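Local coordinates for possible substrate binding protein of ABC transporter system (Rhodopseudomonas palustris, PDB 3N0X), which probably binds branched-chain amino acids or related small ligands in the periplasm and delivers them to an ABC transporter, at residues 63-66 and 67-71; 23-26 and 27-31. One frame throughout, in Å; residues are numbered along the deposited sequence. Where two conformers were deposited one is given.

In the fold
Contacts 1 and 2 are each formed within one helix, and both helices belong to the same alpha/beta lobe of a periplasmic binding protein fold. Contact 2 lies on helix 18-35, which follows strand 5-11 and precedes strand 45-53 in the chain; contact 1 lies on helix 58-70, which follows strand 45-53 and precedes strand 76-79. The two helices cover opposite faces of the sheet: Leu-65 and Ala-68 pack on strand 5-11 from one face, whereas Leu-28 reaches strand 45-53 from the other. The centres of contacts 1 and 2 are about 21 Å apart, and the nearest atoms of contacts 1 and 2 about 12 Å, without touching. The centre of contact 2 lies about 16 Å from the centre of the chain, that of contact 1 about 26 Å.

Contact 1 (63-66 and 67-71); sequences AALA and EAYQD
Glu-67, Ala-68, Tyr-69 and Gln-70 each donate their backbone N-H to the carbonyl four residues earlier, from Ala-63 to Ala-66, in the regular alpha-helical pattern, with Glu-67 N 2.9 Å from Ala-63 O and Tyr-69 N 3.1 Å from Leu-65 O. These turns belong to helix 58-70, the connecting helix of a beta-alpha-beta crossover in the Rossmann-like lobe of a periplasmic binding protein. The main side-chain contact is a CH-pi interaction one turn apart. Leu-65 lays CD1 over one face of the Tyr-69 ring, 3.9 Å from the centroid and 29° off the ring normal, and this methyl is displaced toward the CE2-CZ bond, with Leu-65 CD1 3.5 Å from Tyr-69 CE2. The torsions bring the two together: Leu-65 has CG beside its carbonyl carbon (chi1 -180°), while Tyr-69 turns CG back beside its own backbone N (chi1 -69°), so the ring returns over the preceding turn. The phenol is held at its far end by a hydrogen bond from OH to Ile-99 O, which restrains the ring in its position against the leucine. The pair is buried against Ala-77 of strand 76-79, and Leu-65 also meets Val-92 of helix 83-96. On the outer side, Glu-67 extends to a salt bridge with Lys-52. Gln-70, modelled in two conformers, sends NE2 to Asn-96 OD1 in the conformer described, while its aliphatic stem lies against the preceding turn, Gln-70 CB 3.3 Å from Ala-66 O.

Contact 2 (23-26 and 27-31); sequences QTET and GLMMG
The peptide group of Thr-26 is the flat unit that meets Met-30: its carbonyl oxygen accepts Met-30 N at 2.9 Å, the donor tilted 21° from the carbonyl plane, and Met-30 CG lies 3.3 Å from the same Thr-26 O. Met-29 and Met-30 are both selenomethionine. One residue back, the Glu-25 carbonyl takes Met-29 N nearly head-on, with Met-29 CG also close, 3.3 Å from Glu-25 O. The carboxylate of Glu-25 turns away from this neighbour, and its OE1 is hydrogen-bonded to Tyr-11 OH; only the aliphatic stems of Glu-25 and Met-29 come near each other, CG to CG 4.4 Å. These turns belong to helix 18-35, the helix of the beta-alpha-beta crossover from strand 5-11 to the parallel strand 45-53, which is reached after the short strand 41-42; the helix packs against helices 264-277 and 283-302. Thr-26 and Met-30 lie side by side and point the same way. With chi1 at -61°, Thr-26 directs CG2 beside its carbonyl carbon and 3.9 Å from Met-30 SE, while OG1 sits beside the backbone N and is hydrogen-bonded to Lys-22 O. Met-30 then bends at its last torsion (chi3 72°), and its side chain meets Trp-268 and Leu-269. Leu-28 packs on Val-49 and Ala-292, its CB resting 3.6 Å from Thr-24 O.

Contact 1 (63-66 and 67-71)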
loop_
_atom_site.group_PDB
_atom_site.type_symbol
_atom_site.label_atom_id
_atom_site.label_comp_id
_atom_site.label_asym_id
_atom_site.label_seq_id
_atom_site.Cartn_x
_atom_site.Cartn_y
_atom_site.Cartn_z
ATOM N N ALA A 63 22.007 -4.764 8.489
ATOM C CA ALA A 63 22.746 -4.731 9.753
ATOM C C ALA A 63 21.850 -4.397 10.951
ATOM O O ALA A 63 21.945 -5.037 12.028
ATOM C CB ALA A 63 23.952 -3.762 9.662
ATOM N N ALA A 64 20.964 -3.411 10.780
ATOM C CA ALA A 64 20.017 -3.024 11.856
ATOM C C ALA A 64 19.111 -4.170 12.240
ATOM O O ALA A 64 18.853 -4.421 13.406
ATOM C CB ALA A 64 19.179 -1.834 11.422
ATOM N N LEU A 65 18.628 -4.896 11.245
ATOM C CA LEU A 65 17.700 -5.985 11.522
ATOM C C LEU A 65 18.395 -7.146 12.233
ATOM O O LEU A 65 17.846 -7.727 13.154
ATOM C CB LEU A 65 17.008 -6.475 10.248
ATOM C CG LEU A 65 16.005 -7.621 10.415
ATOM C CD1 LEU A 65 14.888 -7.239 11.424
ATOM C CD2 LEU A 65 15.396 -8.063 9.065
ATOM N N ALA A 66 19.598 -7.486 11.772
ATOM C CA ALA A 66 20.387 -8.493 12.445
ATOM C C ALA A 66 20.647 -8.099 13.892
ATOM O O ALA A 66 20.493 -8.892 14.811
ATOM C CB ALA A 66 21.715 -8.725 11.696
ATOM N N GLU A 67 21.023 -6.843 14.091
ATOM C CA GLU A 67 21.239 -6.342 15.441
ATOM C C GLU A 67 19.979 -6.452 16.308
ATOM O O GLU A 67 20.038 -6.794 17.497
ATOM C CB GLU A 67 21.719 -4.888 15.394
ATOM C CG GLU A 67 22.082 -4.341 16.764
ATOM C CD GLU A 67 22.715 -2.960 16.693
ATOM O OE1 GLU A 67 21.964 -1.964 16.589
ATOM O OE2 GLU A 67 23.962 -2.881 16.778
ATOM N N ALA A 68 18.827 -6.184 15.713
ATOM C CA ALA A 68 17.567 -6.293 16.434
ATOM C C ALA A 68 17.311 -7.693 16.931
ATOM O O ALA A 68 16.914 -7.880 18.072
ATOM C CB ALA A 68 16.403 -5.810 15.563
ATOM N N TYR A 69 17.490 -8.671 16.060
ATOM C CA TYR A 69 17.276 -10.051 16.421
ATOM C C TYR A 69 18.324 -10.613 17.374
ATOM O O TYR A 69 18.006 -11.412 18.253
ATOM C CB TYR A 69 17.259 -10.902 15.167
ATOM C CG TYR A 69 16.061 -10.716 14.242
ATOM C CD1 TYR A 69 14.747 -10.546 14.739
ATOM C CD2 TYR A 69 16.226 -10.792 12.859
ATOM C CE1 TYR A 69 13.677 -10.427 13.854
ATOM C CE2 TYR A 69 15.190 -10.679 11.993
ATOM C CZ TYR A 69 13.910 -10.496 12.473
ATOM O OH TYR A 69 12.879 -10.384 11.575
ATOM N N GLN A 70 19.571 -10.227 17.160
ATOM C CA GLN A 70 20.695 -10.846 17.877
ATOM C C GLN A 70 21.211 -10.160 19.142
ATOM O O GLN A 70 21.733 -10.836 20.025
ATOM C CB GLN A 70 21.918 -10.890 16.971
ATOM C CG GLN A 70 21.725 -11.868 15.805
ATOM C CD GLN A 70 22.734 -11.694 14.692
ATOM O OE1 GLN A 70 23.736 -11.004 14.852
ATOM N NE2 GLN A 70 22.469 -12.321 13.552
ATOM N N ASP A 71 21.199 -8.833 19.168
ATOM C CA ASP A 71 21.664 -8.065 20.323
ATOM C C ASP A 71 20.471 -7.623 21.172
ATOM O O ASP A 71 20.488 -7.741 22.406
ATOM C CB ASP A 71 22.434 -6.815 19.900
ATOM C CG ASP A 71 23.774 -7.139 19.277
ATOM O OD1 ASP A 71 23.848 -8.112 18.487
ATOM O OD2 ASP A 71 24.760 -6.437 19.589
#

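Contact 2 (23-26 and 27-31)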
loop_
_atom_site.group_PDB
_atom_site.type_symbol
_atom_site.label_atom_id
_atom_site.label_comp_id
_atom_site.label_asym_id
_atom_site.label_seq_id
_atom_site.Cartn_x
_atom_site.Cartn_y
_atom_site.Cartn_z
ATOM N N GLN A 23 5.407 8.441 10.451
ATOM C CA GLN A 23 3.997 8.054 10.469
ATOM C C GLN A 23 3.814 6.569 10.759
ATOM O O GLN A 23 2.872 6.185 11.458
ATOM C CB GLN A 23 3.298 8.409 9.160
ATOM C CG GLN A 23 3.152 9.903 8.948
ATOM C CD GLN A 23 2.381 10.258 7.684
ATOM O OE1 GLN A 23 2.229 9.445 6.770
ATOM N NE2 GLN A 23 1.907 11.499 7.627
ATOM N N THR A 24 4.692 5.721 10.209
ATOM C CA THR A 24 4.641 4.299 10.500
ATOM C C THR A 24 4.759 4.110 12.013
ATOM O O THR A 24 3.993 3.360 12.606
ATOM C CB THR A 24 5.763 3.549 9.824
ATOM O OG1 THR A 24 5.648 3.651 8.402
ATOM C CG2 THR A 24 5.716 2.044 10.211
ATOM N N GLU A 25 5.728 4.769 12.631
ATOM C CA GLU A 25 5.950 4.636 14.083
ATOM C C GLU A 25 4.720 5.102 14.863
ATOM O O GLU A 25 4.288 4.428 15.787
ATOM C CB GLU A 25 7.220 5.357 14.541
ATOM C CG GLU A 25 7.465 5.192 16.014
ATOM C CD GLU A 25 8.760 5.812 16.505
ATOM O OE1 GLU A 25 9.423 6.528 15.749
ATOM O OE2 GLU A 25 9.077 5.602 17.703
ATOM N N THR A 26 4.174 6.251 14.500
ATOM C CA THR A 26 2.932 6.721 15.156
ATOM C C THR A 26 1.814 5.661 15.079
ATOM O O THR A 26 1.133 5.385 16.081
ATOM C CB THR A 26 2.465 8.039 14.562
ATOM O OG1 THR A 26 3.481 9.023 14.764
ATOM C CG2 THR A 26 1.114 8.503 15.166
ATOM N N GLY A 27 1.619 5.089 13.892
ATOM C CA GLY A 27 0.569 4.067 13.716
ATOM C C GLY A 27 0.841 2.834 14.540
ATOM O O GLY A 27 -0.086 2.241 15.147
ATOM N N LEU A 28 2.097 2.379 14.547
ATOM C CA LEU A 28 2.473 1.223 15.357
ATOM C C LEU A 28 2.155 1.487 16.851
ATOM O O LEU A 28 1.529 0.638 17.517
ATOM C CB LEU A 28 3.964 0.914 15.183
ATOM C CG LEU A 28 4.509 -0.239 16.039
ATOM C CD1 LEU A 28 3.801 -1.577 15.749
ATOM C CD2 LEU A 28 6.070 -0.329 15.877
HETATM N N MSE A 29 2.513 2.655 17.371
HETATM C CA MSE A 29 2.311 2.900 18.799
HETATM C C MSE A 29 0.852 3.043 19.130
HETATM O O MSE A 29 0.411 2.522 20.138
HETATM C CB MSE A 29 3.090 4.123 19.270
HETATM C CG MSE A 29 4.584 3.990 19.072
HETATM SE SE MSE A 29 5.395 2.300 19.586
HETATM C CE MSE A 29 5.208 2.461 21.469
HETATM N N MSE A 30 0.102 3.726 18.276
HETATM C CA MSE A 30 -1.352 3.873 18.477
HETATM C C MSE A 30 -2.081 2.537 18.347
HETATM O O MSE A 30 -3.043 2.275 19.080
HETATM C CB MSE A 30 -1.928 4.913 17.508
HETATM C CG MSE A 30 -1.519 6.298 17.909
HETATM SE SE MSE A 30 -2.311 7.686 16.822
HETATM C CE MSE A 30 -4.098 7.551 17.499
ATOM N N GLY A 31 -1.640 1.684 17.418
ATOM C CA GLY A 31 -2.220 0.374 17.303
ATOM C C GLY A 31 -1.994 -0.537 18.506
ATOM O O GLY A 31 -2.896 -1.277 18.920
#